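EGF family domain-containing protein (Toxoplasma gondii, PDB 4Z80) binds a peptide of the rhoptry neck protein RON2L1 and so probably helps form the moving junction through which the parasite invades its host cell. Local coordinates at residues 13-18 / 461-466; 19-24 / 402-407; 355-360 / 433-438. One frame throughout, in Å; residues are numbered along the deposited sequence.

All three contacts lie on the same side of the chain's centre; contacts 1 and 2 tie the chain's beginning to its later part. Contact 1 pairs helix 8-16 with the loop after strand 443-447, contact 2 pairs F19 and helix 21-24 with the start of strand 405-410, and contact 3 joins strands 353-359 and 436-440 of a three-stranded antiparallel sheet. Along the chain, contacts 2 and 3 fall between 13-18 and 461-466, their segments alternating (19-24, 355-360, 402-407, 433-438). Their centres lie about 9 to 14 Å apart. L437 carries backbone hydrogen bonds to A464 and L466, while W355 meets F19 and W405 edge-to-face. The N-terminal residues thus join a region built mostly from sequence hundreds of positions later.

Contact 1 of 3, residues 13-18 / 461-466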
ATOM      1  N   ALA A  13       9.544  16.883  22.960  1.00 15.29           N
ATOM      2  CA  ALA A  13       9.709  17.248  21.551  1.00 15.94           C
ATOM      3  C   ALA A  13      10.035  16.020  20.705  1.00 16.35           C
ATOM      4  O   ALA A  13       9.502  15.849  19.604  1.00 14.64           O
ATOM      5  CB  ALA A  13      10.798  18.307  21.399  1.00 17.95           C
ATOM      6  N   THR A  14      10.896  15.148  21.216  1.00 13.31           N
ATOM      7  CA  THR A  14      11.264  13.931  20.494  1.00 14.50           C
ATOM      8  C   THR A  14      10.043  13.043  20.269  1.00 15.71           C
ATOM      9  O   THR A  14       9.857  12.506  19.176  1.00 16.28           O
ATOM     10  CB  THR A  14      12.350  13.147  21.252  1.00 19.99           C
ATOM     11  OG1 THR A  14      13.568  13.900  21.226  1.00 20.78           O
ATOM     12  CG2 THR A  14      12.601  11.781  20.628  1.00 19.05           C
ATOM     13  N   TYR A  15       9.209  12.900  21.294  1.00 13.21           N
ATOM     14  CA  TYR A  15       7.994  12.107  21.179  1.00 12.10           C
ATOM     15  C   TYR A  15       7.009  12.749  20.198  1.00 13.21           C
ATOM     16  O   TYR A  15       6.470  12.072  19.323  1.00 12.24           O
ATOM     17  CB  TYR A  15       7.325  11.918  22.551  1.00 12.72           C
ATOM     18  CG  TYR A  15       5.938  11.304  22.459  1.00 12.55           C
ATOM     19  CD1 TYR A  15       5.772   9.949  22.215  1.00 14.39           C
ATOM     20  CD2 TYR A  15       4.802  12.088  22.592  1.00 11.69           C
ATOM     21  CE1 TYR A  15       4.496   9.386  22.109  1.00 16.80           C
ATOM     22  CE2 TYR A  15       3.530  11.537  22.495  1.00 14.05           C
ATOM     23  CZ  TYR A  15       3.387  10.192  22.249  1.00 14.17           C
ATOM     24  OH  TYR A  15       2.112   9.666  22.157  1.00 18.47           O
ATOM     25  N   MET A  16       6.780  14.051  20.338  1.00 14.46           N
ATOM     26  CA  MET A  16       5.755  14.728  19.539  1.00 11.82           C
ATOM     27  C   MET A  16       6.125  14.827  18.064  1.00 13.63           C
ATOM     28  O   MET A  16       5.255  15.078  17.230  1.00 13.41           O
ATOM     29  CB  MET A  16       5.477  16.124  20.103  1.00 14.07           C
ATOM     30  CG  MET A  16       4.712  16.100  21.423  1.00 12.94           C
ATOM     31  SD  MET A  16       3.085  15.361  21.326  1.00 14.33           S
ATOM     32  CE  MET A  16       2.232  16.511  20.237  1.00 12.54           C
ATOM     33  N   ASP A  17       7.398  14.605  17.749  1.00 12.74           N
ATOM     34  CA  ASP A  17       7.875  14.565  16.365  1.00 14.87           C
ATOM     35  C   ASP A  17       7.074  13.561  15.533  1.00 14.50           C
ATOM     36  O   ASP A  17       6.902  13.750  14.326  1.00 14.35           O
ATOM     37  CB  ASP A  17       9.373  14.227  16.361  1.00 15.41           C
ATOM     38  CG  ASP A  17       9.985  14.172  14.972  1.00 19.92           C
ATOM     39  OD1 ASP A  17       9.698  15.043  14.128  1.00 18.09           O
ATOM     40  OD2 ASP A  17      10.799  13.252  14.748  1.00 20.47           O
ATOM     41  N   ARG A  18       6.540  12.518  16.171  1.00 11.45           N
ATOM     42  CA  ARG A  18       5.822  11.481  15.432  1.00 11.53           C
ATOM     43  C   ARG A  18       4.501  12.009  14.856  1.00 10.69           C
ATOM     44  O   ARG A  18       3.883  11.345  14.019  1.00 11.14           O
ATOM     45  CB  ARG A  18       5.568  10.242  16.314  1.00 12.72           C
ATOM     46  CG  ARG A  18       4.494  10.414  17.390  1.00 12.35           C
ATOM     47  CD  ARG A  18       4.526   9.270  18.418  1.00 15.97           C
ATOM     48  NE  ARG A  18       5.882   9.095  18.927  1.00 13.52           N
ATOM     49  CZ  ARG A  18       6.355   7.971  19.461  1.00 15.62           C
ATOM     50  NH1 ARG A  18       5.579   6.903  19.587  1.00 15.83           N
ATOM     51  NH2 ARG A  18       7.612   7.921  19.870  1.00 16.12           N
ATOM     52  N   ASP A 461       1.659   8.905  25.065  1.00 15.88           N
ATOM     53  CA  ASP A 461       2.686   8.892  26.101  1.00 15.31           C
ATOM     54  C   ASP A 461       2.487  10.118  26.997  1.00 17.29           C
ATOM     55  O   ASP A 461       2.314  11.234  26.502  1.00 15.48           O
ATOM     56  CB  ASP A 461       4.080   8.879  25.467  1.00 15.30           C
ATOM     57  CG  ASP A 461       5.181   8.558  26.463  1.00 20.23           C
ATOM     58  OD1 ASP A 461       5.260   9.223  27.515  1.00 16.35           O
ATOM     59  OD2 ASP A 461       5.971   7.633  26.177  1.00 29.69           O
ATOM     60  N   SER A 462       2.495   9.917  28.312  1.00 13.88           N
ATOM     61  CA  SER A 462       2.244  11.008  29.250  1.00 13.88           C
ATOM     62  C   SER A 462       3.289  12.134  29.163  1.00 15.66           C
ATOM     63  O   SER A 462       3.034  13.244  29.630  1.00 15.66           O
ATOM     64  CB  SER A 462       2.178  10.468  30.687  1.00 15.91           C
ATOM     65  OG  SER A 462       3.384   9.836  31.061  1.00 17.06           O
ATOM     66  N   ILE A 463       4.444  11.862  28.557  1.00 14.95           N
ATOM     67  CA  ILE A 463       5.443  12.905  28.327  1.00 15.52           C
ATOM     68  C   ILE A 463       4.867  14.076  27.521  1.00 16.91           C
ATOM     69  O   ILE A 463       5.318  15.217  27.650  1.00 18.60           O
ATOM     70  CB  ILE A 463       6.677  12.339  27.594  1.00 14.82           C
ATOM     71  CG1 ILE A 463       7.844  13.338  27.593  1.00 20.37           C
ATOM     72  CG2 ILE A 463       6.351  11.964  26.156  1.00 18.08           C
ATOM     73  CD1 ILE A 463       8.304  13.777  28.973  1.00 20.87           C
ATOM     74  N   ALA A 464       3.852  13.790  26.715  1.00 15.86           N
ATOM     75  CA  ALA A 464       3.229  14.812  25.858  1.00 17.93           C
ATOM     76  C   ALA A 464       2.316  15.779  26.600  1.00 20.04           C
ATOM     77  O   ALA A 464       2.064  16.886  26.122  1.00 16.92           O
ATOM     78  CB  ALA A 464       2.442  14.140  24.765  1.00 16.22           C
ATOM     79  N   VAL A 465       1.811  15.365  27.758  1.00 15.05           N
ATOM     80  CA  VAL A 465       0.719  16.060  28.413  1.00 16.13           C
ATOM     81  C   VAL A 465       1.234  17.103  29.403  1.00 23.04           C
ATOM     82  O   VAL A 465       2.095  16.821  30.238  1.00 20.40           O
ATOM     83  CB  VAL A 465      -0.214  15.044  29.111  1.00 18.63           C
ATOM     84  CG1 VAL A 465      -1.338  15.745  29.839  1.00 20.51           C
ATOM     85  CG2 VAL A 465      -0.795  14.075  28.090  1.00 21.09           C
ATOM     86  N   LEU A 466       0.721  18.323  29.268  1.00 17.87           N
ATOM     87  CA  LEU A 466       1.036  19.422  30.181  1.00 17.27           C
ATOM     88  C   LEU A 466      -0.256  20.059  30.668  1.00 20.10           C
ATOM     89  O   LEU A 466      -1.280  19.995  29.989  1.00 18.74           O
ATOM     90  CB  LEU A 466       1.911  20.481  29.502  1.00 18.22           C
ATOM     91  CG  LEU A 466       3.339  20.089  29.151  1.00 18.49           C
ATOM     92  CD1 LEU A 466       3.989  21.166  28.289  1.00 23.20           C
ATOM     93  CD2 LEU A 466       4.159  19.847  30.408  1.00 24.93           C
TER
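Y15 leaves helix 8-16 with CG anti to its own backbone N (chi1 170°), which carries the ring toward the 461-466 turn. Its CB meets the I463 methyl CG2 at 3.7 Å, and CG rests against the same methyl as the two side chains run alongside one another, tips pointing opposite ways. Further out, CE2 lies 3.6 Å from A464 CB, a small methyl that lets the backbone of the turn come close; M16, bent at chi2 and chi3, brings SD to within 3.7 Å of that same A464 CB. Over one face of the ring sits D461 CB, 3.7 Å from the centroid of the Y15 ring, a CH-pi contact displaced toward the CE1 and CZ rim. At the tip, Y15 OH accepts from D461 N over 3.0 Å in a fairly straight bond (159°), so a tyrosine supplies both an apolar flank and a polar end. The D461 carboxylate bonds within its own segment: OD1 takes I463 N on its anti lone pair at 3.0 Å. R18 lays its guanidinium over Y15 CD1, and its NE bonds to Y15 O. Here a helix-borne tyrosine packs against an Asx turn that leads into a short 3-10 segment.

Contact 2 of 3, residues 19-24 / 402-407; sequences FNIPKN and GYHWAT
H404, just ahead of strand 405-410, sends its side chain toward helix 21-24. The I21 methyl CG2 stands over one face of the imidazole, 4.1 Å from the H404 ring centroid, offset toward the ND1 rim; I21 CG2 is anti to its backbone N, while I21 CD1 reaches H404 CB at 3.9 Å. P22 meets the same histidine tip to tip, P22 CG to H404 CD2 at 3.9 Å. H404 ND1 is hydrogen-bonded to S448 OG, which holds the ring's rotation. W405 follows, the strand's first residue, its indole reaching across to the residues before the helix. W405 NE1 donates to F19 O over 2.8 Å, with the acceptor in the indole plane, though the bond is bent (147°). F19 O also accepts I21 N weakly. Beside this polar edge, P22 CD touches W405 CH2 at 3.8 Å, again tip to tip. N20, the N-cap residue, accepts K23 N weakly through OD1. An indole suits this buried place because its one N-H satisfies a main-chain carbonyl while its carbon CH2 touches P22 CD, so one side chain pays for a buried carbonyl and adds apolar contact beside it.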
ATOM      1  N   PHE A  19       4.081  13.197  15.287  1.00 12.40           N
ATOM      2  CA  PHE A  19       2.825  13.785  14.814  1.00 10.40           C
ATOM      3  C   PHE A  19       3.073  14.889  13.787  1.00 11.57           C
ATOM      4  O   PHE A  19       2.119  15.513  13.314  1.00 13.29           O
ATOM      5  CB  PHE A  19       2.001  14.316  15.997  1.00 12.37           C
ATOM      6  CG  PHE A  19       1.645  13.248  16.996  1.00 12.07           C
ATOM      7  CD1 PHE A  19       0.763  12.238  16.664  1.00 12.50           C
ATOM      8  CD2 PHE A  19       2.229  13.239  18.250  1.00 13.54           C
ATOM      9  CE1 PHE A  19       0.449  11.234  17.581  1.00 13.57           C
ATOM     10  CE2 PHE A  19       1.916  12.243  19.164  1.00 14.08           C
ATOM     11  CZ  PHE A  19       1.029  11.246  18.824  1.00 13.84           C
ATOM     12  N   ASN A  20       4.333  15.107  13.405  1.00 11.83           N
ATOM     13  CA  ASN A  20       4.656  16.145  12.419  1.00 12.78           C
ATOM     14  C   ASN A  20       4.546  15.589  11.005  1.00 12.04           C
ATOM     15  O   ASN A  20       5.543  15.287  10.342  1.00 11.55           O
ATOM     16  CB  ASN A  20       6.048  16.731  12.654  1.00 10.82           C
ATOM     17  CG  ASN A  20       6.281  17.988  11.852  1.00 13.09           C
ATOM     18  OD1 ASN A  20       5.522  18.285  10.932  1.00 13.88           O
ATOM     19  ND2 ASN A  20       7.323  18.734  12.191  1.00 15.24           N
ATOM     20  N   ILE A  21       3.309  15.487  10.542  1.00 12.19           N
ATOM     21  CA  ILE A  21       3.000  14.758   9.320  1.00 11.19           C
ATOM     22  C   ILE A  21       3.612  15.398   8.072  1.00 12.22           C
ATOM     23  O   ILE A  21       4.218  14.698   7.277  1.00 11.77           O
ATOM     24  CB  ILE A  21       1.466  14.591   9.193  1.00 11.37           C
ATOM     25  CG1 ILE A  21       0.996  13.566  10.235  1.00 12.81           C
ATOM     26  CG2 ILE A  21       1.058  14.127   7.784  1.00 12.99           C
ATOM     27  CD1 ILE A  21      -0.501  13.441  10.364  1.00 12.96           C
ATOM     28  N   PRO A  22       3.498  16.730   7.899  1.00 10.98           N
ATOM     29  CA  PRO A  22       4.132  17.277   6.688  1.00 13.42           C
ATOM     30  C   PRO A  22       5.648  17.081   6.636  1.00 13.15           C
ATOM     31  O   PRO A  22       6.202  16.866   5.561  1.00 13.76           O
ATOM     32  CB  PRO A  22       3.766  18.765   6.749  1.00 14.24           C
ATOM     33  CG  PRO A  22       2.487  18.793   7.514  1.00 14.02           C
ATOM     34  CD  PRO A  22       2.702  17.750   8.598  1.00 13.83           C
ATOM     35  N   LYS A  23       6.314  17.129   7.781  1.00 12.09           N
ATOM     36  CA  LYS A  23       7.766  16.958   7.811  1.00 14.03           C
ATOM     37  C   LYS A  23       8.190  15.504   7.577  1.00 13.24           C
ATOM     38  O   LYS A  23       9.229  15.248   6.967  1.00 13.76           O
ATOM     39  CB  LYS A  23       8.325  17.450   9.150  1.00 14.36           C
ATOM     40  CG  LYS A  23       9.854  17.460   9.229  1.00 15.81           C
ATOM     41  CD  LYS A  23      10.320  18.043  10.547  1.00 19.69           C
ATOM     42  CE  LYS A  23      11.812  18.341  10.537  1.00 25.58           C
ATOM     43  NZ  LYS A  23      12.645  17.112  10.611  1.00 29.55           N
ATOM     44  N   ASN A  24       7.389  14.555   8.059  1.00 12.27           N
ATOM     45  CA  ASN A  24       7.814  13.157   8.118  1.00 12.44           C
ATOM     46  C   ASN A  24       7.137  12.226   7.117  1.00 13.13           C
ATOM     47  O   ASN A  24       7.675  11.174   6.812  1.00 12.35           O
ATOM     48  CB  ASN A  24       7.596  12.637   9.540  1.00 11.44           C
ATOM     49  CG  ASN A  24       8.467  13.364  10.544  1.00 14.47           C
ATOM     50  OD1 ASN A  24       9.483  13.954  10.175  1.00 16.40           O
ATOM     51  ND2 ASN A  24       8.075  13.343  11.801  1.00 13.24           N
ATOM     52  N   GLY A 402      -5.157  21.140   4.069  1.00 11.96           N
ATOM     53  CA  GLY A 402      -3.919  21.104   4.828  1.00 12.70           C
ATOM     54  C   GLY A 402      -4.115  20.758   6.292  1.00 12.96           C
ATOM     55  O   GLY A 402      -3.218  20.998   7.104  1.00 12.27           O
ATOM     56  N   TYR A 403      -5.273  20.203   6.635  1.00 11.60           N
ATOM     57  CA  TYR A 403      -5.568  19.833   8.022  1.00 10.42           C
ATOM     58  C   TYR A 403      -5.048  18.428   8.307  1.00 10.85           C
ATOM     59  O   TYR A 403      -5.463  17.480   7.644  1.00 11.77           O
ATOM     60  CB  TYR A 403      -7.075  19.855   8.306  1.00 11.74           C
ATOM     61  CG  TYR A 403      -7.835  21.110   7.922  1.00 11.73           C
ATOM     62  CD1 TYR A 403      -7.211  22.350   7.854  1.00 14.30           C
ATOM     63  CD2 TYR A 403      -9.191  21.038   7.643  1.00 12.30           C
ATOM     64  CE1 TYR A 403      -7.934  23.490   7.497  1.00 13.27           C
ATOM     65  CE2 TYR A 403      -9.914  22.159   7.306  1.00 13.35           C
ATOM     66  CZ  TYR A 403      -9.286  23.372   7.233  1.00 11.71           C
ATOM     67  OH  TYR A 403     -10.050  24.465   6.865  1.00 15.25           O
ATOM     68  N   HIS A 404      -4.176  18.282   9.303  1.00 10.98           N
ATOM     69  CA  HIS A 404      -3.660  16.953   9.656  1.00 10.91           C
ATOM     70  C   HIS A 404      -3.942  16.549  11.088  1.00  9.50           C
ATOM     71  O   HIS A 404      -3.629  15.420  11.473  1.00 10.88           O
ATOM     72  CB  HIS A 404      -2.161  16.880   9.399  1.00  9.20           C
ATOM     73  CG  HIS A 404      -1.832  16.974   7.949  1.00 10.05           C
ATOM     74  ND1 HIS A 404      -2.185  15.990   7.050  1.00 11.75           N
ATOM     75  CD2 HIS A 404      -1.272  17.969   7.225  1.00 11.21           C
ATOM     76  CE1 HIS A 404      -1.815  16.359   5.836  1.00 10.89           C
ATOM     77  NE2 HIS A 404      -1.265  17.558   5.914  1.00 11.52           N
ATOM     78  N   TRP A 405      -4.544  17.450  11.857  1.00 10.32           N
ATOM     79  CA  TRP A 405      -4.852  17.226  13.265  1.00 10.57           C
ATOM     80  C   TRP A 405      -6.237  17.767  13.529  1.00 12.40           C
ATOM     81  O   TRP A 405      -6.571  18.857  13.058  1.00 11.82           O
ATOM     82  CB  TRP A 405      -3.827  17.924  14.172  1.00 10.12           C
ATOM     83  CG  TRP A 405      -2.415  17.640  13.780  1.00 11.76           C
ATOM     84  CD1 TRP A 405      -1.619  16.627  14.238  1.00 10.95           C
ATOM     85  CD2 TRP A 405      -1.633  18.355  12.812  1.00 10.98           C
ATOM     86  NE1 TRP A 405      -0.389  16.673  13.622  1.00 12.39           N
ATOM     87  CE2 TRP A 405      -0.375  17.723  12.739  1.00 12.99           C
ATOM     88  CE3 TRP A 405      -1.874  19.469  11.999  1.00  9.55           C
ATOM     89  CZ2 TRP A 405       0.639  18.174  11.902  1.00 11.25           C
ATOM     90  CZ3 TRP A 405      -0.872  19.908  11.169  1.00 12.24           C
ATOM     91  CH2 TRP A 405       0.366  19.264  11.112  1.00 11.86           C
ATOM     92  N   ALA A 406      -7.037  17.009  14.277  1.00 10.80           N
ATOM     93  CA  ALA A 406      -8.329  17.485  14.734  1.00 11.91           C
ATOM     94  C   ALA A 406      -8.549  17.119  16.189  1.00 12.33           C
ATOM     95  O   ALA A 406      -8.097  16.063  16.651  1.00 10.75           O
ATOM     96  CB  ALA A 406      -9.448  16.916  13.887  1.00 12.16           C
ATOM     97  N   THR A 407      -9.256  17.986  16.902  1.00 11.40           N
ATOM     98  CA  THR A 407      -9.706  17.713  18.262  1.00  9.83           C
ATOM     99  C   THR A 407     -11.206  17.641  18.227  1.00 11.87           C
ATOM    100  O   THR A 407     -11.865  18.596  17.794  1.00 13.38           O
ATOM    101  CB  THR A 407      -9.271  18.808  19.263  1.00 10.95           C
ATOM    102  OG1 THR A 407      -7.844  18.843  19.367  1.00 12.87           O
ATOM    103  CG2 THR A 407      -9.882  18.578  20.656  1.00 13.80           C
TER

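Contact 3 of 3, residues 355-360 / 433-438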
ATOM      1  N   TRP A 355      -5.093  18.682  21.067  1.00 11.90           N
ATOM      2  CA  TRP A 355      -3.835  19.176  20.493  1.00 11.52           C
ATOM      3  C   TRP A 355      -3.486  20.572  20.989  1.00 14.25           C
ATOM      4  O   TRP A 355      -4.347  21.448  21.029  1.00 14.43           O
ATOM      5  CB  TRP A 355      -3.900  19.227  18.960  1.00  9.47           C
ATOM      6  CG  TRP A 355      -4.175  17.916  18.294  1.00 11.72           C
ATOM      7  CD1 TRP A 355      -5.331  17.535  17.679  1.00 11.98           C
ATOM      8  CD2 TRP A 355      -3.268  16.815  18.159  1.00 12.27           C
ATOM      9  NE1 TRP A 355      -5.206  16.266  17.179  1.00 11.95           N
ATOM     10  CE2 TRP A 355      -3.948  15.802  17.455  1.00 12.33           C
ATOM     11  CE3 TRP A 355      -1.949  16.592  18.562  1.00 11.58           C
ATOM     12  CZ2 TRP A 355      -3.360  14.575  17.162  1.00 10.66           C
ATOM     13  CZ3 TRP A 355      -1.365  15.380  18.269  1.00 13.19           C
ATOM     14  CH2 TRP A 355      -2.068  14.383  17.576  1.00 12.42           C
ATOM     15  N   GLY A 356      -2.218  20.791  21.319  1.00 12.90           N
ATOM     16  CA  GLY A 356      -1.769  22.110  21.731  1.00 14.53           C
ATOM     17  C   GLY A 356      -0.344  22.435  21.337  1.00 11.85           C
ATOM     18  O   GLY A 356       0.350  21.637  20.699  1.00 12.67           O
ATOM     19  N   VAL A 357       0.084  23.637  21.718  1.00 14.19           N
ATOM     20  CA  VAL A 357       1.475  24.065  21.580  1.00 14.79           C
ATOM     21  C   VAL A 357       1.942  24.553  22.951  1.00 16.23           C
ATOM     22  O   VAL A 357       1.126  24.916  23.789  1.00 17.39           O
ATOM     23  CB  VAL A 357       1.645  25.172  20.515  1.00 16.37           C
ATOM     24  CG1 VAL A 357       1.289  24.633  19.127  1.00 16.57           C
ATOM     25  CG2 VAL A 357       0.806  26.399  20.862  1.00 19.65           C
ATOM     26  N   VAL A 358       3.247  24.541  23.188  1.00 17.94           N
ATOM     27  CA  VAL A 358       3.757  24.871  24.510  1.00 18.22           C
ATOM     28  C   VAL A 358       3.554  26.359  24.784  1.00 19.52           C
ATOM     29  O   VAL A 358       3.710  27.195  23.892  1.00 23.22           O
ATOM     30  CB  VAL A 358       5.244  24.494  24.653  1.00 21.42           C
ATOM     31  CG1 VAL A 358       5.807  24.978  25.986  1.00 21.13           C
ATOM     32  CG2 VAL A 358       5.417  22.980  24.548  1.00 19.70           C
ATOM     33  N   SER A 359       3.170  26.660  26.016  1.00 20.76           N
ATOM     34  CA  SER A 359       2.992  28.034  26.462  1.00 20.10           C
ATOM     35  C   SER A 359       3.733  28.236  27.779  1.00 23.45           C
ATOM     36  O   SER A 359       3.533  27.484  28.728  1.00 20.44           O
ATOM     37  CB  SER A 359       1.508  28.356  26.620  1.00 23.02           C
ATOM     38  OG  SER A 359       1.316  29.698  27.035  1.00 26.79           O
ATOM     39  N   LYS A 360       4.608  29.236  27.811  1.00 25.36           N
ATOM     40  CA  LYS A 360       5.361  29.584  29.017  1.00 30.07           C
ATOM     41  C   LYS A 360       6.109  28.393  29.610  1.00 29.83           C
ATOM     42  O   LYS A 360       6.094  28.180  30.823  1.00 29.73           O
ATOM     43  CB  LYS A 360       4.426  30.183  30.066  1.00 29.74           C
ATOM     44  CG  LYS A 360       3.710  31.444  29.604  1.00 32.35           C
ATOM     45  CD  LYS A 360       2.426  31.669  30.378  1.00 36.07           C
ATOM     46  CE  LYS A 360       1.567  32.746  29.731  1.00 44.25           C
ATOM     47  NZ  LYS A 360       2.154  34.099  29.906  1.00 50.04           N
ATOM     48  N   VAL A 433       1.553  22.438  13.538  1.00 13.74           N
ATOM     49  CA  VAL A 433       2.247  21.276  14.088  1.00 13.76           C
ATOM     50  C   VAL A 433       2.136  21.289  15.613  1.00 14.49           C
ATOM     51  O   VAL A 433       2.526  22.268  16.251  1.00 14.60           O
ATOM     52  CB  VAL A 433       3.721  21.264  13.664  1.00 14.01           C
ATOM     53  CG1 VAL A 433       4.506  20.160  14.376  1.00 16.12           C
ATOM     54  CG2 VAL A 433       3.827  21.094  12.165  1.00 14.99           C
ATOM     55  N   PRO A 434       1.621  20.198  16.211  1.00 12.32           N
ATOM     56  CA  PRO A 434       1.436  20.193  17.667  1.00 13.34           C
ATOM     57  C   PRO A 434       2.719  19.927  18.459  1.00 12.46           C
ATOM     58  O   PRO A 434       3.621  19.243  17.972  1.00 14.20           O
ATOM     59  CB  PRO A 434       0.433  19.060  17.880  1.00 13.02           C
ATOM     60  CG  PRO A 434       0.730  18.098  16.782  1.00 13.27           C
ATOM     61  CD  PRO A 434       1.101  18.965  15.586  1.00 12.43           C
ATOM     62  N   GLU A 435       2.774  20.456  19.680  1.00 13.00           N
ATOM     63  CA  GLU A 435       3.960  20.333  20.530  1.00 14.39           C
ATOM     64  C   GLU A 435       3.637  19.689  21.873  1.00 14.26           C
ATOM     65  O   GLU A 435       4.539  19.318  22.614  1.00 14.96           O
ATOM     66  CB  GLU A 435       4.588  21.700  20.781  1.00 14.44           C
ATOM     67  CG  GLU A 435       4.959  22.452  19.523  1.00 17.32           C
ATOM     68  CD  GLU A 435       5.249  23.920  19.789  1.00 20.60           C
ATOM     69  OE1 GLU A 435       5.161  24.354  20.959  1.00 19.56           O
ATOM     70  OE2 GLU A 435       5.546  24.649  18.818  1.00 24.81           O
ATOM     71  N   CYS A 436       2.354  19.609  22.199  1.00 14.48           N
ATOM     72  CA  CYS A 436       1.915  19.049  23.467  1.00 14.31           C
ATOM     73  C   CYS A 436       0.439  18.701  23.420  1.00 16.15           C
ATOM     74  O   CYS A 436      -0.251  18.996  22.444  1.00 15.03           O
ATOM     75  CB  CYS A 436       2.183  20.025  24.621  1.00 17.84           C
ATOM     76  SG  CYS A 436       1.471  21.703  24.399  1.00 19.95           S
ATOM     77  N   LEU A 437      -0.032  18.056  24.480  1.00 14.84           N
ATOM     78  CA  LEU A 437      -1.425  17.665  24.608  1.00 13.56           C
ATOM     79  C   LEU A 437      -1.983  18.120  25.949  1.00 17.03           C
ATOM     80  O   LEU A 437      -1.266  18.166  26.952  1.00 16.26           O
ATOM     81  CB  LEU A 437      -1.573  16.147  24.460  1.00 14.91           C
ATOM     82  CG  LEU A 437      -1.169  15.579  23.102  1.00 16.59           C
ATOM     83  CD1 LEU A 437      -0.998  14.069  23.190  1.00 15.27           C
ATOM     84  CD2 LEU A 437      -2.201  15.941  22.049  1.00 15.25           C
ATOM     85  N   ILE A 438      -3.264  18.465  25.953  1.00 15.12           N
ATOM     86  CA  ILE A 438      -3.982  18.845  27.162  1.00 15.34           C
ATOM     87  C   ILE A 438      -4.995  17.762  27.476  1.00 14.53           C
ATOM     88  O   ILE A 438      -5.763  17.375  26.606  1.00 14.92           O
ATOM     89  CB  ILE A 438      -4.731  20.187  26.990  1.00 17.01           C
ATOM     90  CG1 ILE A 438      -3.763  21.308  26.624  1.00 20.50           C
ATOM     91  CG2 ILE A 438      -5.518  20.546  28.248  1.00 19.62           C
ATOM     92  CD1 ILE A 438      -4.462  22.550  26.089  1.00 21.18           C
TER
HETATM   93  O   HOH W   1       5.133  27.034  21.682  1.00 32.82           O
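The backbone carbonyl of G356 takes two donors: E435 N comes nearly straight (171°) in the carbonyl plane at 2.9 Å, and C436 N stands above that plane at 3.2 Å. In return G356 N donates to C436 O over 2.9 Å. Two residues facing one make this a classic beta bulge between antiparallel strands. E435, extended beyond CG, sets OE1 against V358 N at 2.9 Å, the donor lying above the carboxylate plane. A water donates both to E435 OE1 and to V358 O, so the carboxylate grips V358 N directly and its O through water. The disulfide from C436 to C364 links the two outer strands of the three-stranded sheet across strand 353-359, which brings C436 SG to 3.2 Å from V357 C. At G356 a CB would come close to C436 SG and I438 CD1, so glycine suits the place. The W355 indole runs beside P434 and L437, with W355 CE3 3.5 Å from P434 CB; its NE1 makes weak bonds to A406 O and F446 O, so the ring can be buried with its one N-H met. The extra residue of the bulge is thus held by main-chain bonds, with a carboxylate, its water and a disulfide beside it.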